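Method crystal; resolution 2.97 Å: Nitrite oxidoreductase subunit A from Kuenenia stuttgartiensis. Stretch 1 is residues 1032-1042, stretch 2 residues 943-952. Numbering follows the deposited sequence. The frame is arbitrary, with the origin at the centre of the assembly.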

ATOM      1  N   ALA B1032       8.539  20.179  18.030  1.00 38.50           N
ATOM      2  CA  ALA B1032       9.156  20.629  16.788  1.00 33.46           C
ATOM      3  C   ALA B1032       8.118  21.156  15.808  1.00 33.64           C
ATOM      4  O   ALA B1032       8.392  22.101  15.059  1.00 38.35           O
ATOM      5  CB  ALA B1032       9.961  19.492  16.159  1.00 31.78           C
ATOM      6  N   HIS B1033       6.927  20.554  15.792  1.00 32.03           N
ATOM      7  CA  HIS B1033       5.862  21.041  14.922  1.00 29.41           C
ATOM      8  C   HIS B1033       5.489  22.480  15.259  1.00 36.06           C
ATOM      9  O   HIS B1033       5.011  23.220  14.392  1.00 42.09           O
ATOM     10  CB  HIS B1033       4.641  20.128  15.031  1.00 29.24           C
ATOM     11  CG  HIS B1033       3.464  20.592  14.231  1.00 34.87           C
ATOM     12  ND1 HIS B1033       3.424  20.520  12.856  1.00 32.59           N
ATOM     13  CD2 HIS B1033       2.281  21.129  14.614  1.00 38.52           C
ATOM     14  CE1 HIS B1033       2.269  20.997  12.425  1.00 32.07           C
ATOM     15  NE2 HIS B1033       1.558  21.372  13.473  1.00 42.46           N
ATOM     16  N   GLU B1034       5.709  22.892  16.505  1.00 32.43           N
ATOM     17  CA  GLU B1034       5.386  24.233  16.969  1.00 29.36           C
ATOM     18  C   GLU B1034       6.616  25.124  17.092  1.00 35.78           C
ATOM     19  O   GLU B1034       6.482  26.296  17.458  1.00 46.56           O
ATOM     20  CB  GLU B1034       4.658  24.161  18.315  1.00 30.67           C
ATOM     21  CG  GLU B1034       3.279  23.520  18.239  1.00 35.74           C
ATOM     22  CD  GLU B1034       2.648  23.319  19.604  1.00 40.72           C
ATOM     23  OE1 GLU B1034       3.349  23.505  20.621  1.00 32.62           O
ATOM     24  OE2 GLU B1034       1.448  22.977  19.660  1.00 32.76           O
ATOM     25  N   THR B1035       7.807  24.600  16.804  1.00 36.33           N
ATOM     26  CA  THR B1035       9.049  25.362  16.876  1.00 37.94           C
ATOM     27  C   THR B1035       9.715  25.564  15.524  1.00 38.31           C
ATOM     28  O   THR B1035      10.225  26.653  15.249  1.00 47.55           O
ATOM     29  CB  THR B1035      10.036  24.659  17.822  1.00 40.43           C
ATOM     30  OG1 THR B1035       9.707  24.965  19.182  1.00 46.14           O
ATOM     31  CG2 THR B1035      11.479  25.075  17.544  1.00 33.72           C
ATOM     32  N   ARG B1036       9.692  24.553  14.664  1.00 37.92           N
ATOM     33  CA  ARG B1036      10.382  24.646  13.387  1.00 37.29           C
ATOM     34  C   ARG B1036       9.701  25.668  12.479  1.00 40.67           C
ATOM     35  O   ARG B1036       8.468  25.745  12.440  1.00 38.66           O
ATOM     36  CB  ARG B1036      10.419  23.283  12.703  1.00 36.10           C
ATOM     37  CG  ARG B1036      11.319  22.272  13.388  1.00 31.28           C
ATOM     38  CD  ARG B1036      11.182  20.904  12.749  1.00 32.12           C
ATOM     39  NE  ARG B1036      11.590  20.915  11.348  1.00 31.67           N
ATOM     40  CZ  ARG B1036      12.826  20.659  10.931  1.00 38.61           C
ATOM     41  NH1 ARG B1036      13.105  20.663   9.635  1.00 33.54           N
ATOM     42  NH2 ARG B1036      13.778  20.380  11.811  1.00 41.95           N
ATOM     43  N   PRO B1037      10.474  26.474  11.745  1.00 38.54           N
ATOM     44  CA  PRO B1037       9.855  27.400  10.782  1.00 25.80           C
ATOM     45  C   PRO B1037       9.049  26.691   9.708  1.00 33.15           C
ATOM     46  O   PRO B1037       7.978  27.176   9.322  1.00 34.73           O
ATOM     47  CB  PRO B1037      11.059  28.151  10.197  1.00 27.00           C
ATOM     48  CG  PRO B1037      12.122  28.035  11.245  1.00 28.55           C
ATOM     49  CD  PRO B1037      11.928  26.679  11.855  1.00 34.13           C
ATOM     50  N   ASP B1038       9.537  25.553   9.209  1.00 38.93           N
ATOM     51  CA  ASP B1038       8.810  24.795   8.198  1.00 37.52           C
ATOM     52  C   ASP B1038       7.639  24.007   8.773  1.00 36.14           C
ATOM     53  O   ASP B1038       6.828  23.487   8.000  1.00 34.20           O
ATOM     54  CB  ASP B1038       9.761  23.846   7.457  1.00 32.59           C
ATOM     55  CG  ASP B1038      10.431  22.843   8.379  1.00 44.95           C
ATOM     56  OD1 ASP B1038      10.237  22.928   9.608  1.00 45.08           O
ATOM     57  OD2 ASP B1038      11.156  21.962   7.870  1.00 48.50           O
ATOM     58  N   GLY B1039       7.539  23.897  10.095  1.00 39.17           N
ATOM     59  CA  GLY B1039       6.408  23.246  10.723  1.00 45.58           C
ATOM     60  C   GLY B1039       6.412  21.735  10.671  1.00 37.40           C
ATOM     61  O   GLY B1039       5.407  21.119  11.042  1.00 27.92           O
ATOM     62  N   ARG B1040       7.502  21.120  10.223  1.00 35.19           N
ATOM     63  CA  ARG B1040       7.557  19.667  10.131  1.00 33.76           C
ATOM     64  C   ARG B1040       7.607  19.047  11.523  1.00 28.73           C
ATOM     65  O   ARG B1040       8.357  19.501  12.392  1.00 24.77           O
ATOM     66  CB  ARG B1040       8.774  19.235   9.314  1.00 34.34           C
ATOM     67  CG  ARG B1040       8.898  17.732   9.132  1.00 30.34           C
ATOM     68  CD  ARG B1040      10.142  17.378   8.335  1.00 29.62           C
ATOM     69  NE  ARG B1040      10.338  15.936   8.231  1.00 29.64           N
ATOM     70  CZ  ARG B1040      11.386  15.369   7.644  1.00 30.54           C
ATOM     71  NH1 ARG B1040      11.487  14.047   7.594  1.00 30.56           N
ATOM     72  NH2 ARG B1040      12.337  16.123   7.110  1.00 24.92           N
ATOM     73  N   ALA B1041       6.800  18.006  11.735  1.00 28.27           N
ATOM     74  CA  ALA B1041       6.767  17.298  13.013  1.00 31.86           C
ATOM     75  C   ALA B1041       7.876  16.244  13.024  1.00 31.45           C
ATOM     76  O   ALA B1041       7.646  15.036  12.959  1.00 33.57           O
ATOM     77  CB  ALA B1041       5.397  16.678  13.246  1.00 23.38           C
ATOM     78  N   LEU B1042       9.110  16.733  13.110  1.00 24.28           N
ATOM     79  CA  LEU B1042      10.297  15.888  13.086  1.00 24.05           C
ATOM     80  C   LEU B1042      11.064  16.066  14.387  1.00 27.49           C
ATOM     81  O   LEU B1042      11.522  17.172  14.696  1.00 25.91           O
ATOM     82  CB  LEU B1042      11.192  16.226  11.892  1.00 24.09           C
ATOM     83  CG  LEU B1042      12.468  15.389  11.798  1.00 19.21           C
ATOM     84  CD1 LEU B1042      12.135  13.954  11.422  1.00 29.84           C
ATOM     85  CD2 LEU B1042      13.447  15.998  10.810  1.00 25.14           C
TER
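Stretch 2 943-952: YRMDKRMPGV

Stretch 1 leaves the end of a helix at Ala1032 and His1033 and continues as loop; stretch 2 has no regular helix or strand, so the contact is mostly loop on loop. In stretch 2 a type I beta turn runs from Asp946 to Met949, closed by Met949 N to Asp946 O at 3.0 Å. The two stretches advance in the same sense: Gly1039 faces Lys947 with CA atoms 5.2 Å apart, and Ala1041 faces Pro950 at 4.9 Å between CA atoms. One backbone hydrogen bond joins them, from Ala1041 N to Pro950 O at 2.9 Å. The same carbonyl receives a CA-H...O contact from Arg1040 CA, 3.4 Å from Pro950 O.

Gly1039 makes the close approach possible. Its phi of 76° by itself favours glycine, and a CB on Gly1039 would point toward stretch 2 and lie 2.5 Å from Lys947 O, a clash.

Arg944 is the side chain that ties the loops together. Its CA-to-CB bond points toward stretch 1, and Arg944 NH1 and Arg944 NH2 both hydrogen-bond to Asp1038 O, at 3.1 and 3.0 Å; this oxygen sits at the guanidinium edge, while Arg1040 CA lies over one face. Arg944 NH1 also makes a very short hydrogen bond, 2.4 Å, to Met949 O, so the same group braces its own loop. The Asp1038 carboxylate is engaged within stretch 1, in a salt bridge from OD2 to Arg1036 NH1 at 2.9 Å.

Around this arginine the contacts are simpler. Lys947 CB packs 3.2 Å from Asp1038 O, and its CD lies 3.4 Å from Pro1037 O. His1033 presents its ring edge, CE1 lying 3.0 Å from Arg948 O, while ND1 makes a weak hydrogen bond to Gly1039 O at 2.8 Å. The rule is economical: backbone carbonyls take the hydrogen bonds between the loops, and glycine supplies the clearance.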

ATOM      1  N   TYR B 943       7.084  18.866  -1.449  1.00 32.64           N
ATOM      2  CA  TYR B 943       7.590  20.206  -1.178  1.00 29.11           C
ATOM      3  C   TYR B 943       6.955  20.846   0.051  1.00 32.45           C
ATOM      4  O   TYR B 943       7.458  21.873   0.521  1.00 29.27           O
ATOM      5  CB  TYR B 943       7.363  21.105  -2.397  1.00 21.60           C
ATOM      6  CG  TYR B 943       7.919  20.539  -3.687  1.00 30.19           C
ATOM      7  CD1 TYR B 943       9.287  20.498  -3.917  1.00 32.74           C
ATOM      8  CD2 TYR B 943       7.073  20.049  -4.673  1.00 30.09           C
ATOM      9  CE1 TYR B 943       9.800  19.985  -5.094  1.00 27.85           C
ATOM     10  CE2 TYR B 943       7.578  19.533  -5.854  1.00 22.49           C
ATOM     11  CZ  TYR B 943       8.941  19.503  -6.057  1.00 24.34           C
ATOM     12  OH  TYR B 943       9.452  18.993  -7.229  1.00 25.19           O
ATOM     13  N   ARG B 944       5.881  20.261   0.580  1.00 32.05           N
ATOM     14  CA  ARG B 944       5.200  20.744   1.781  1.00 29.28           C
ATOM     15  C   ARG B 944       4.853  22.230   1.678  1.00 31.94           C
ATOM     16  O   ARG B 944       5.315  23.064   2.459  1.00 37.58           O
ATOM     17  CB  ARG B 944       6.043  20.467   3.028  1.00 32.20           C
ATOM     18  CG  ARG B 944       6.222  18.994   3.341  1.00 30.48           C
ATOM     19  CD  ARG B 944       6.936  18.801   4.666  1.00 30.92           C
ATOM     20  NE  ARG B 944       6.122  19.254   5.790  1.00 32.50           N
ATOM     21  CZ  ARG B 944       6.371  20.353   6.494  1.00 31.42           C
ATOM     22  NH1 ARG B 944       5.600  20.678   7.523  1.00 25.83           N
ATOM     23  NH2 ARG B 944       7.410  21.116   6.184  1.00 38.74           N
ATOM     24  N   MET B 945       4.019  22.552   0.687  1.00 30.02           N
ATOM     25  CA  MET B 945       3.610  23.941   0.498  1.00 36.59           C
ATOM     26  C   MET B 945       2.782  24.450   1.673  1.00 35.10           C
ATOM     27  O   MET B 945       2.867  25.634   2.022  1.00 32.07           O
ATOM     28  CB  MET B 945       2.830  24.082  -0.807  1.00 35.38           C
ATOM     29  CG  MET B 945       3.639  23.717  -2.039  1.00 30.70           C
ATOM     30  SD  MET B 945       2.681  23.826  -3.559  1.00 34.59           S
ATOM     31  CE  MET B 945       3.832  23.127  -4.736  1.00 26.41           C
ATOM     32  N   ASP B 946       1.981  23.584   2.290  1.00 35.94           N
ATOM     33  CA  ASP B 946       1.258  23.921   3.515  1.00 37.44           C
ATOM     34  C   ASP B 946       2.127  23.469   4.682  1.00 35.00           C
ATOM     35  O   ASP B 946       2.234  22.273   4.961  1.00 38.92           O
ATOM     36  CB  ASP B 946      -0.112  23.253   3.531  1.00 31.45           C
ATOM     37  CG  ASP B 946      -0.993  23.734   4.671  1.00 37.85           C
ATOM     38  OD1 ASP B 946      -0.548  24.593   5.461  1.00 41.55           O
ATOM     39  OD2 ASP B 946      -2.138  23.248   4.775  1.00 42.22           O
ATOM     40  N   LYS B 947       2.758  24.427   5.366  1.00 29.56           N
ATOM     41  CA  LYS B 947       3.715  24.076   6.411  1.00 32.39           C
ATOM     42  C   LYS B 947       3.060  23.370   7.593  1.00 37.11           C
ATOM     43  O   LYS B 947       3.754  22.672   8.340  1.00 38.00           O
ATOM     44  CB  LYS B 947       4.494  25.314   6.859  1.00 29.87           C
ATOM     45  CG  LYS B 947       3.767  26.293   7.760  1.00 31.06           C
ATOM     46  CD  LYS B 947       4.743  27.382   8.196  1.00 40.28           C
ATOM     47  CE  LYS B 947       4.151  28.320   9.233  1.00 43.92           C
ATOM     48  NZ  LYS B 947       5.161  29.322   9.685  1.00 34.23           N
ATOM     49  N   ARG B 948       1.747  23.530   7.782  1.00 30.46           N
ATOM     50  CA  ARG B 948       1.068  22.837   8.875  1.00 34.44           C
ATOM     51  C   ARG B 948       1.138  21.323   8.710  1.00 34.54           C
ATOM     52  O   ARG B 948       1.019  20.579   9.691  1.00 35.79           O
ATOM     53  CB  ARG B 948      -0.396  23.266   8.946  1.00 34.77           C
ATOM     54  CG  ARG B 948      -0.648  24.708   9.350  1.00 40.25           C
ATOM     55  CD  ARG B 948      -2.136  24.998   9.313  1.00 39.58           C
ATOM     56  NE  ARG B 948      -2.652  24.961   7.947  1.00 34.50           N
ATOM     57  CZ  ARG B 948      -3.942  24.869   7.636  1.00 40.38           C
ATOM     58  NH1 ARG B 948      -4.856  24.798   8.593  1.00 44.93           N
ATOM     59  NH2 ARG B 948      -4.319  24.844   6.364  1.00 39.32           N
ATOM     60  N   MET B 949       1.305  20.860   7.479  1.00 33.70           N
ATOM     61  CA  MET B 949       1.391  19.436   7.189  1.00 29.63           C
ATOM     62  C   MET B 949       2.547  18.794   7.955  1.00 29.55           C
ATOM     63  O   MET B 949       3.680  19.297   7.893  1.00 30.51           O
ATOM     64  CB  MET B 949       1.552  19.264   5.687  1.00 28.76           C
ATOM     65  CG  MET B 949       1.760  17.875   5.235  1.00 34.62           C
ATOM     66  SD  MET B 949       1.902  17.888   3.443  1.00 43.97           S
ATOM     67  CE  MET B 949       1.058  16.370   3.090  1.00 28.33           C
ATOM     68  N   PRO B 950       2.307  17.685   8.677  1.00 33.70           N
ATOM     69  CA  PRO B 950       3.368  17.102   9.521  1.00 28.10           C
ATOM     70  C   PRO B 950       4.619  16.675   8.769  1.00 30.21           C
ATOM     71  O   PRO B 950       5.725  16.911   9.259  1.00 29.84           O
ATOM     72  CB  PRO B 950       2.660  15.892  10.159  1.00 26.11           C
ATOM     73  CG  PRO B 950       1.191  16.235  10.080  1.00 27.84           C
ATOM     74  CD  PRO B 950       1.055  16.923   8.764  1.00 32.90           C
ATOM     75  N   GLY B 951       4.484  16.035   7.613  1.00 29.71           N
ATOM     76  CA  GLY B 951       5.642  15.650   6.832  1.00 30.98           C
ATOM     77  C   GLY B 951       5.329  15.803   5.371  1.00 30.48           C
ATOM     78  O   GLY B 951       4.587  16.700   4.979  1.00 27.83           O
ATOM     79  N   VAL B 952       5.929  14.958   4.531  1.00 26.62           N
ATOM     80  CA  VAL B 952       5.538  14.938   3.126  1.00 24.71           C
ATOM     81  C   VAL B 952       4.138  14.347   2.961  1.00 22.26           C
ATOM     82  O   VAL B 952       3.625  14.263   1.839  1.00 22.30           O
ATOM     83  CB  VAL B 952       6.569  14.192   2.256  1.00 25.97           C
ATOM     84  CG1 VAL B 952       7.854  15.045   2.147  1.00 19.08           C
ATOM     85  CG2 VAL B 952       6.866  12.820   2.806  1.00 28.51           C
TER